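Local coordinates for 389aa long hypothetical nucleolar protein (Pyrococcus horikoshii, PDB 5ZVE), which transfers a methyl group from S-adenosyl-L-methionine to the C5 position of cytosine 72 in several tRNAs, at residues A[132-144]-A[152-164]. Residues are numbered along the deposited sequence; the frame is centred on the assembly and turned at random.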
ATOM      1  N   GLY A 132      -2.695  23.926   4.613  1.00 17.45           N
ATOM      2  CA  GLY A 132      -2.355  24.408   5.941  1.00 21.92           C
ATOM      3  C   GLY A 132      -2.033  23.346   6.977  1.00 23.07           C
ATOM      4  O   GLY A 132      -1.824  23.667   8.150  1.00 21.66           O
ATOM      5  N   LEU A 133      -1.991  22.085   6.557  1.00 18.47           N
ATOM      6  CA  LEU A 133      -1.620  21.005   7.466  1.00 18.25           C
ATOM      7  C   LEU A 133      -0.131  21.087   7.799  1.00 20.88           C
ATOM      8  O   LEU A 133       0.717  21.049   6.907  1.00 20.63           O
ATOM      9  CB  LEU A 133      -1.963  19.641   6.859  1.00 16.97           C
ATOM     10  CG  LEU A 133      -1.693  18.421   7.745  1.00 23.37           C
ATOM     11  CD1 LEU A 133      -2.559  18.446   8.999  1.00 21.45           C
ATOM     12  CD2 LEU A 133      -1.912  17.138   6.967  1.00 22.14           C
ATOM     13  N   LEU A 134       0.184  21.213   9.083  1.00 22.34           N
ATOM     14  CA  LEU A 134       1.578  21.246   9.513  1.00 20.82           C
ATOM     15  C   LEU A 134       2.164  19.837   9.465  1.00 21.68           C
ATOM     16  O   LEU A 134       1.735  18.952  10.208  1.00 19.43           O
ATOM     17  CB  LEU A 134       1.697  21.834  10.917  1.00 19.47           C
ATOM     18  CG  LEU A 134       3.103  21.867  11.523  1.00 25.10           C
ATOM     19  CD1 LEU A 134       4.016  22.779  10.712  1.00 22.76           C
ATOM     20  CD2 LEU A 134       3.043  22.316  12.973  1.00 19.70           C
ATOM     21  N   VAL A 135       3.147  19.633   8.595  1.00 17.13           N
ATOM     22  CA  VAL A 135       3.671  18.292   8.370  1.00 18.83           C
ATOM     23  C   VAL A 135       5.096  18.135   8.863  1.00 22.29           C
ATOM     24  O   VAL A 135       5.605  17.019   8.968  1.00 17.66           O
ATOM     25  CB  VAL A 135       3.618  17.917   6.878  1.00 22.97           C
ATOM     26  CG1 VAL A 135       2.185  17.978   6.374  1.00 20.12           C
ATOM     27  CG2 VAL A 135       4.521  18.832   6.060  1.00 19.95           C
ATOM     28  N   GLY A 136       5.735  19.249   9.197  1.00 19.08           N
ATOM     29  CA  GLY A 136       7.110  19.189   9.646  1.00 20.11           C
ATOM     30  C   GLY A 136       7.751  20.530   9.916  1.00 22.04           C
ATOM     31  O   GLY A 136       7.264  21.573   9.484  1.00 21.66           O
ATOM     32  N   ILE A 137       8.855  20.475  10.654  1.00 23.28           N
ATOM     33  CA  ILE A 137       9.667  21.634  10.993  1.00 21.46           C
ATOM     34  C   ILE A 137      11.123  21.293  10.699  1.00 18.80           C
ATOM     35  O   ILE A 137      11.539  20.156  10.880  1.00 22.29           O
ATOM     36  CB  ILE A 137       9.486  22.033  12.473  1.00 19.92           C
ATOM     37  CG1 ILE A 137       8.084  22.605  12.686  1.00 24.80           C
ATOM     38  CG2 ILE A 137      10.513  23.064  12.892  1.00 23.96           C
ATOM     39  CD1 ILE A 137       7.742  22.812  14.130  1.00 31.64           C
ATOM     40  N   GLY A 138      11.889  22.264  10.217  1.00 22.02           N
ATOM     41  CA  GLY A 138      13.256  21.998   9.826  1.00 18.86           C
ATOM     42  C   GLY A 138      14.057  23.259   9.594  1.00 22.96           C
ATOM     43  O   GLY A 138      13.672  24.346  10.033  1.00 24.28           O
ATOM     44  N   ILE A 139      15.182  23.110   8.902  1.00 21.66           N
ATOM     45  CA  ILE A 139      16.116  24.211   8.684  1.00 24.33           C
ATOM     46  C   ILE A 139      16.319  24.411   7.183  1.00 22.61           C
ATOM     47  O   ILE A 139      16.656  23.472   6.457  1.00 19.83           O
ATOM     48  CB  ILE A 139      17.493  23.969   9.374  1.00 25.50           C
ATOM     49  CG1 ILE A 139      17.421  24.220  10.885  1.00 28.71           C
ATOM     50  CG2 ILE A 139      18.546  24.911   8.816  1.00 25.99           C
ATOM     51  CD1 ILE A 139      16.680  23.179  11.693  1.00 32.77           C
ATOM     52  N   ALA A 140      16.091  25.635   6.721  1.00 21.11           N
ATOM     53  CA  ALA A 140      16.231  25.965   5.308  1.00 25.04           C
ATOM     54  C   ALA A 140      17.685  25.855   4.865  1.00 26.82           C
ATOM     55  O   ALA A 140      18.586  26.358   5.531  1.00 26.28           O
ATOM     56  CB  ALA A 140      15.698  27.362   5.032  1.00 21.22           C
ATOM     57  N   ARG A 141      17.905  25.166   3.750  1.00 29.36           N
ATOM     58  CA  ARG A 141      19.230  25.053   3.159  1.00 30.24           C
ATOM     59  C   ARG A 141      19.315  25.853   1.865  1.00 33.75           C
ATOM     60  O   ARG A 141      20.314  25.801   1.150  1.00 38.67           O
ATOM     61  CB  ARG A 141      19.578  23.582   2.917  1.00 30.78           C
ATOM     62  CG  ARG A 141      19.668  22.776   4.204  1.00 28.18           C
ATOM     63  CD  ARG A 141      20.608  23.450   5.197  1.00 28.47           C
ATOM     64  NE  ARG A 141      20.707  22.707   6.449  1.00 35.68           N
ATOM     65  CZ  ARG A 141      21.230  23.198   7.570  1.00 32.98           C
ATOM     66  NH1 ARG A 141      21.701  24.436   7.596  1.00 29.99           N
ATOM     67  NH2 ARG A 141      21.279  22.451   8.668  1.00 27.66           N
ATOM     68  N   MET A 142      18.246  26.584   1.572  1.00 34.03           N
ATOM     69  CA  MET A 142      18.217  27.525   0.460  1.00 30.67           C
ATOM     70  C   MET A 142      17.584  28.824   0.913  1.00 31.99           C
ATOM     71  O   MET A 142      16.756  28.833   1.821  1.00 29.12           O
ATOM     72  CB  MET A 142      17.430  26.967  -0.730  1.00 31.73           C
ATOM     73  CG  MET A 142      17.984  25.700  -1.339  1.00 33.62           C
ATOM     74  SD  MET A 142      16.946  25.153  -2.709  1.00 36.82           S
ATOM     75  CE  MET A 142      17.939  23.851  -3.429  1.00 30.43           C
ATOM     76  N   ASP A 143      17.971  29.921   0.277  1.00 34.88           N
ATOM     77  CA  ASP A 143      17.283  31.185   0.483  1.00 36.43           C
ATOM     78  C   ASP A 143      15.928  31.096  -0.207  1.00 32.73           C
ATOM     79  O   ASP A 143      15.696  30.172  -0.987  1.00 36.80           O
ATOM     80  CB  ASP A 143      18.099  32.352  -0.068  1.00 32.80           C
ATOM     81  CG  ASP A 143      19.456  32.478   0.598  1.00 42.68           C
ATOM     82  OD1 ASP A 143      19.534  32.273   1.828  1.00 42.83           O
ATOM     83  OD2 ASP A 143      20.441  32.788  -0.107  1.00 47.46           O
ATOM     84  N   TYR A 144      15.036  32.038   0.088  1.00 30.47           N
ATOM     85  CA  TYR A 144      13.730  32.074  -0.563  1.00 29.97           C
ATOM     86  C   TYR A 144      13.837  31.976  -2.081  1.00 33.07           C
ATOM     87  O   TYR A 144      13.147  31.172  -2.708  1.00 34.89           O
ATOM     88  CB  TYR A 144      12.963  33.343  -0.200  1.00 33.16           C
ATOM     89  CG  TYR A 144      11.773  33.552  -1.107  1.00 28.86           C
ATOM     90  CD1 TYR A 144      10.608  32.817  -0.933  1.00 27.13           C
ATOM     91  CD2 TYR A 144      11.825  34.460  -2.156  1.00 29.79           C
ATOM     92  CE1 TYR A 144       9.526  32.990  -1.765  1.00 24.54           C
ATOM     93  CE2 TYR A 144      10.745  34.636  -2.999  1.00 28.24           C
ATOM     94  CZ  TYR A 144       9.599  33.898  -2.799  1.00 24.58           C
ATOM     95  OH  TYR A 144       8.515  34.076  -3.634  1.00 28.78           O
ATOM     96  N   ARG A 152      16.357  21.259  -8.637  1.00 40.45           N
ATOM     97  CA  ARG A 152      16.843  20.148  -7.829  1.00 42.69           C
ATOM     98  C   ARG A 152      17.478  20.672  -6.546  1.00 39.05           C
ATOM     99  O   ARG A 152      17.568  21.883  -6.346  1.00 39.14           O
ATOM    100  CB  ARG A 152      17.848  19.304  -8.618  1.00 43.22           C
ATOM    101  CG  ARG A 152      19.037  20.094  -9.148  1.00 45.59           C
ATOM    102  CD  ARG A 152      20.066  19.189  -9.804  1.00 50.04           C
ATOM    103  NE  ARG A 152      20.613  18.210  -8.868  1.00 60.23           N
ATOM    104  CZ  ARG A 152      21.615  18.456  -8.029  1.00 57.97           C
ATOM    105  NH1 ARG A 152      22.184  19.654  -8.005  1.00 55.73           N
ATOM    106  NH2 ARG A 152      22.049  17.506  -7.210  1.00 63.93           N
ATOM    107  N   GLY A 153      17.894  19.760  -5.671  1.00 44.24           N
ATOM    108  CA  GLY A 153      18.604  20.138  -4.462  1.00 36.79           C
ATOM    109  C   GLY A 153      17.774  20.106  -3.192  1.00 37.34           C
ATOM    110  O   GLY A 153      16.553  19.965  -3.236  1.00 39.26           O
ATOM    111  N   LEU A 154      18.451  20.246  -2.055  1.00 38.84           N
ATOM    112  CA  LEU A 154      17.804  20.236  -0.747  1.00 31.98           C
ATOM    113  C   LEU A 154      17.307  21.628  -0.355  1.00 32.73           C
ATOM    114  O   LEU A 154      18.084  22.579  -0.293  1.00 29.97           O
ATOM    115  CB  LEU A 154      18.773  19.703   0.310  1.00 30.31           C
ATOM    116  CG  LEU A 154      18.291  19.630   1.759  1.00 30.86           C
ATOM    117  CD1 LEU A 154      17.023  18.800   1.864  1.00 26.72           C
ATOM    118  CD2 LEU A 154      19.389  19.039   2.644  1.00 30.37           C
ATOM    119  N   ALA A 155      16.012  21.736  -0.070  1.00 29.75           N
ATOM    120  CA  ALA A 155      15.408  23.022   0.258  1.00 25.95           C
ATOM    121  C   ALA A 155      15.253  23.199   1.766  1.00 22.77           C
ATOM    122  O   ALA A 155      15.616  24.237   2.322  1.00 27.73           O
ATOM    123  CB  ALA A 155      14.060  23.166  -0.439  1.00 24.26           C
ATOM    124  N   VAL A 156      14.694  22.197   2.426  1.00 23.43           N
ATOM    125  CA  VAL A 156      14.594  22.219   3.878  1.00 23.62           C
ATOM    126  C   VAL A 156      15.067  20.894   4.446  1.00 24.75           C
ATOM    127  O   VAL A 156      14.559  19.835   4.083  1.00 23.29           O
ATOM    128  CB  VAL A 156      13.155  22.490   4.363  1.00 22.73           C
ATOM    129  CG1 VAL A 156      13.106  22.511   5.884  1.00 20.45           C
ATOM    130  CG2 VAL A 156      12.627  23.798   3.793  1.00 22.09           C
ATOM    131  N   GLU A 157      16.047  20.956   5.339  1.00 22.39           N
ATOM    132  CA  GLU A 157      16.422  19.786   6.109  1.00 22.56           C
ATOM    133  C   GLU A 157      15.400  19.614   7.216  1.00 21.80           C
ATOM    134  O   GLU A 157      15.322  20.435   8.131  1.00 18.70           O
ATOM    135  CB  GLU A 157      17.838  19.931   6.678  1.00 24.75           C
ATOM    136  CG  GLU A 157      18.286  18.770   7.544  1.00 20.17           C
ATOM    137  CD  GLU A 157      19.657  19.001   8.156  1.00 27.68           C
ATOM    138  OE1 GLU A 157      20.304  20.013   7.814  1.00 34.80           O
ATOM    139  OE2 GLU A 157      20.093  18.164   8.968  1.00 28.35           O
ATOM    140  N   VAL A 158      14.603  18.554   7.119  1.00 21.85           N
ATOM    141  CA  VAL A 158      13.516  18.333   8.064  1.00 20.66           C
ATOM    142  C   VAL A 158      14.055  17.612   9.297  1.00 22.17           C
ATOM    143  O   VAL A 158      14.306  16.410   9.276  1.00 23.19           O
ATOM    144  CB  VAL A 158      12.361  17.527   7.420  1.00 24.91           C
ATOM    145  CG1 VAL A 158      11.219  17.335   8.402  1.00 21.99           C
ATOM    146  CG2 VAL A 158      11.857  18.240   6.177  1.00 19.32           C
ATOM    147  N   THR A 159      14.237  18.375  10.368  1.00 21.05           N
ATOM    148  CA  THR A 159      14.796  17.876  11.611  1.00 20.38           C
ATOM    149  C   THR A 159      13.701  17.509  12.599  1.00 21.28           C
ATOM    150  O   THR A 159      13.954  16.849  13.604  1.00 24.28           O
ATOM    151  CB  THR A 159      15.716  18.917  12.252  1.00 25.41           C
ATOM    152  OG1 THR A 159      14.978  20.131  12.445  1.00 24.30           O
ATOM    153  CG2 THR A 159      16.905  19.196  11.351  1.00 25.55           C
ATOM    154  N   LEU A 160      12.487  17.968  12.325  1.00 20.88           N
ATOM    155  CA  LEU A 160      11.348  17.612  13.156  1.00 23.34           C
ATOM    156  C   LEU A 160      10.125  17.319  12.303  1.00 21.42           C
ATOM    157  O   LEU A 160       9.210  18.138  12.209  1.00 19.77           O
ATOM    158  CB  LEU A 160      11.037  18.727  14.156  1.00 23.38           C
ATOM    159  CG  LEU A 160      10.069  18.326  15.272  1.00 26.38           C
ATOM    160  CD1 LEU A 160      10.719  17.309  16.210  1.00 19.92           C
ATOM    161  CD2 LEU A 160       9.610  19.559  16.031  1.00 26.03           C
ATOM    162  N   PRO A 161      10.110  16.144  11.663  1.00 24.50           N
ATOM    163  CA  PRO A 161       8.917  15.703  10.940  1.00 19.92           C
ATOM    164  C   PRO A 161       7.798  15.381  11.923  1.00 20.84           C
ATOM    165  O   PRO A 161       8.081  15.093  13.077  1.00 19.91           O
ATOM    166  CB  PRO A 161       9.395  14.452  10.206  1.00 20.74           C
ATOM    167  CG  PRO A 161      10.466  13.907  11.092  1.00 23.62           C
ATOM    168  CD  PRO A 161      11.168  15.116  11.659  1.00 20.46           C
ATOM    169  N   LYS A 162       6.552  15.443  11.479  1.00 19.26           N
ATOM    170  CA  LYS A 162       5.443  15.080  12.344  1.00 20.85           C
ATOM    171  C   LYS A 162       5.577  13.612  12.773  1.00 24.47           C
ATOM    172  O   LYS A 162       5.393  13.272  13.941  1.00 22.10           O
ATOM    173  CB  LYS A 162       4.119  15.330  11.629  1.00 19.96           C
ATOM    174  CG  LYS A 162       2.907  14.802  12.350  1.00 26.81           C
ATOM    175  CD  LYS A 162       2.408  15.754  13.405  1.00 24.99           C
ATOM    176  CE  LYS A 162       0.893  15.708  13.479  1.00 22.85           C
ATOM    177  NZ  LYS A 162       0.392  16.193  14.792  1.00 37.71           N
ATOM    178  N   PHE A 163       5.921  12.755  11.816  1.00 20.23           N
ATOM    179  CA  PHE A 163       6.205  11.350  12.087  1.00 19.89           C
ATOM    180  C   PHE A 163       7.493  10.950  11.391  1.00 21.15           C
ATOM    181  O   PHE A 163       7.906  11.585  10.423  1.00 21.58           O
ATOM    182  CB  PHE A 163       5.070  10.437  11.613  1.00 20.29           C
ATOM    183  CG  PHE A 163       3.768  10.654  12.327  1.00 21.04           C
ATOM    184  CD1 PHE A 163       3.509  10.019  13.532  1.00 24.08           C
ATOM    185  CD2 PHE A 163       2.794  11.476  11.781  1.00 21.51           C
ATOM    186  CE1 PHE A 163       2.307  10.209  14.190  1.00 23.81           C
ATOM    187  CE2 PHE A 163       1.582  11.666  12.430  1.00 22.60           C
ATOM    188  CZ  PHE A 163       1.340  11.036  13.638  1.00 20.74           C
ATOM    189  N   LYS A 164       8.124   9.892  11.884  1.00 18.49           N
ATOM    190  CA  LYS A 164       9.346   9.392  11.277  1.00 22.13           C
ATOM    191  C   LYS A 164       9.279   7.896  10.986  1.00 24.46           C
ATOM    192  O   LYS A 164       9.123   7.082  11.892  1.00 19.21           O
ATOM    193  CB  LYS A 164      10.543   9.689  12.178  1.00 27.29           C
ATOM    194  CG  LYS A 164      11.872   9.199  11.635  1.00 30.54           C
ATOM    195  CD  LYS A 164      12.119   9.690  10.229  1.00 31.99           C
ATOM    196  CE  LYS A 164      13.505   9.291   9.748  1.00 41.35           C
ATOM    197  NZ  LYS A 164      13.668   9.550   8.287  1.00 57.85           N
TER
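I139 and E157 face each other as an antiparallel hydrogen-bonded pair, I139 N giving to E157 O with E157 N returning to I139 O, and the solvent side of the contact is built above them. R141, bent at its second torsion (chi2 -52°), lays its guanidinium over CG2 of I139, which stands 3.3 Å from the plane, beneath its centre. From that seat NE and NH2 both grip one oxygen: E157 OE1 lies 2.8 Å from R141 NH2 and 3.0 Å from R141 NE, nearly in the guanidinium plane. The two nitrogens engage it side-on; the carboxylate is turned 41° from the guanidinium, so the two groups of this salt bridge are not coplanar. With an alanine here instead of R141, the E157 carboxylate is likely to lose its charged mate and I139 the guanidinium over its CG2. Farther along the same face, CD1 of I139 comes within 3.6 Å of T159 OG1.

Strands 134-140 and 154-161 are neighbours in the mixed sheet of the PUA domain, a module that commonly binds RNA and probably helps to hold tRNA here, well away from the S-adenosylhomocysteine pocket. T159 and L160 both face I137, a classic beta bulge: L160 N bonds I137 O at 2.8 Å, whereas T159 N reaches the same oxygen only weakly.

The tight part is the buried side where V156 meets I127 of strand 124-128; V156 CG1 also packs 3.7 Å from I139 N. V158 touches I127 too, and V101 of helix 95-101. Between the strands, G138 CA lies 3.1 Å from E157 O, and a beta carbon would clash there. At the far end M142, extended beyond CG, runs past A155, with CG 3.3 Å from L154 O and SD against A155 CB, while M147 of helix 144-147 touches both M142 and A155.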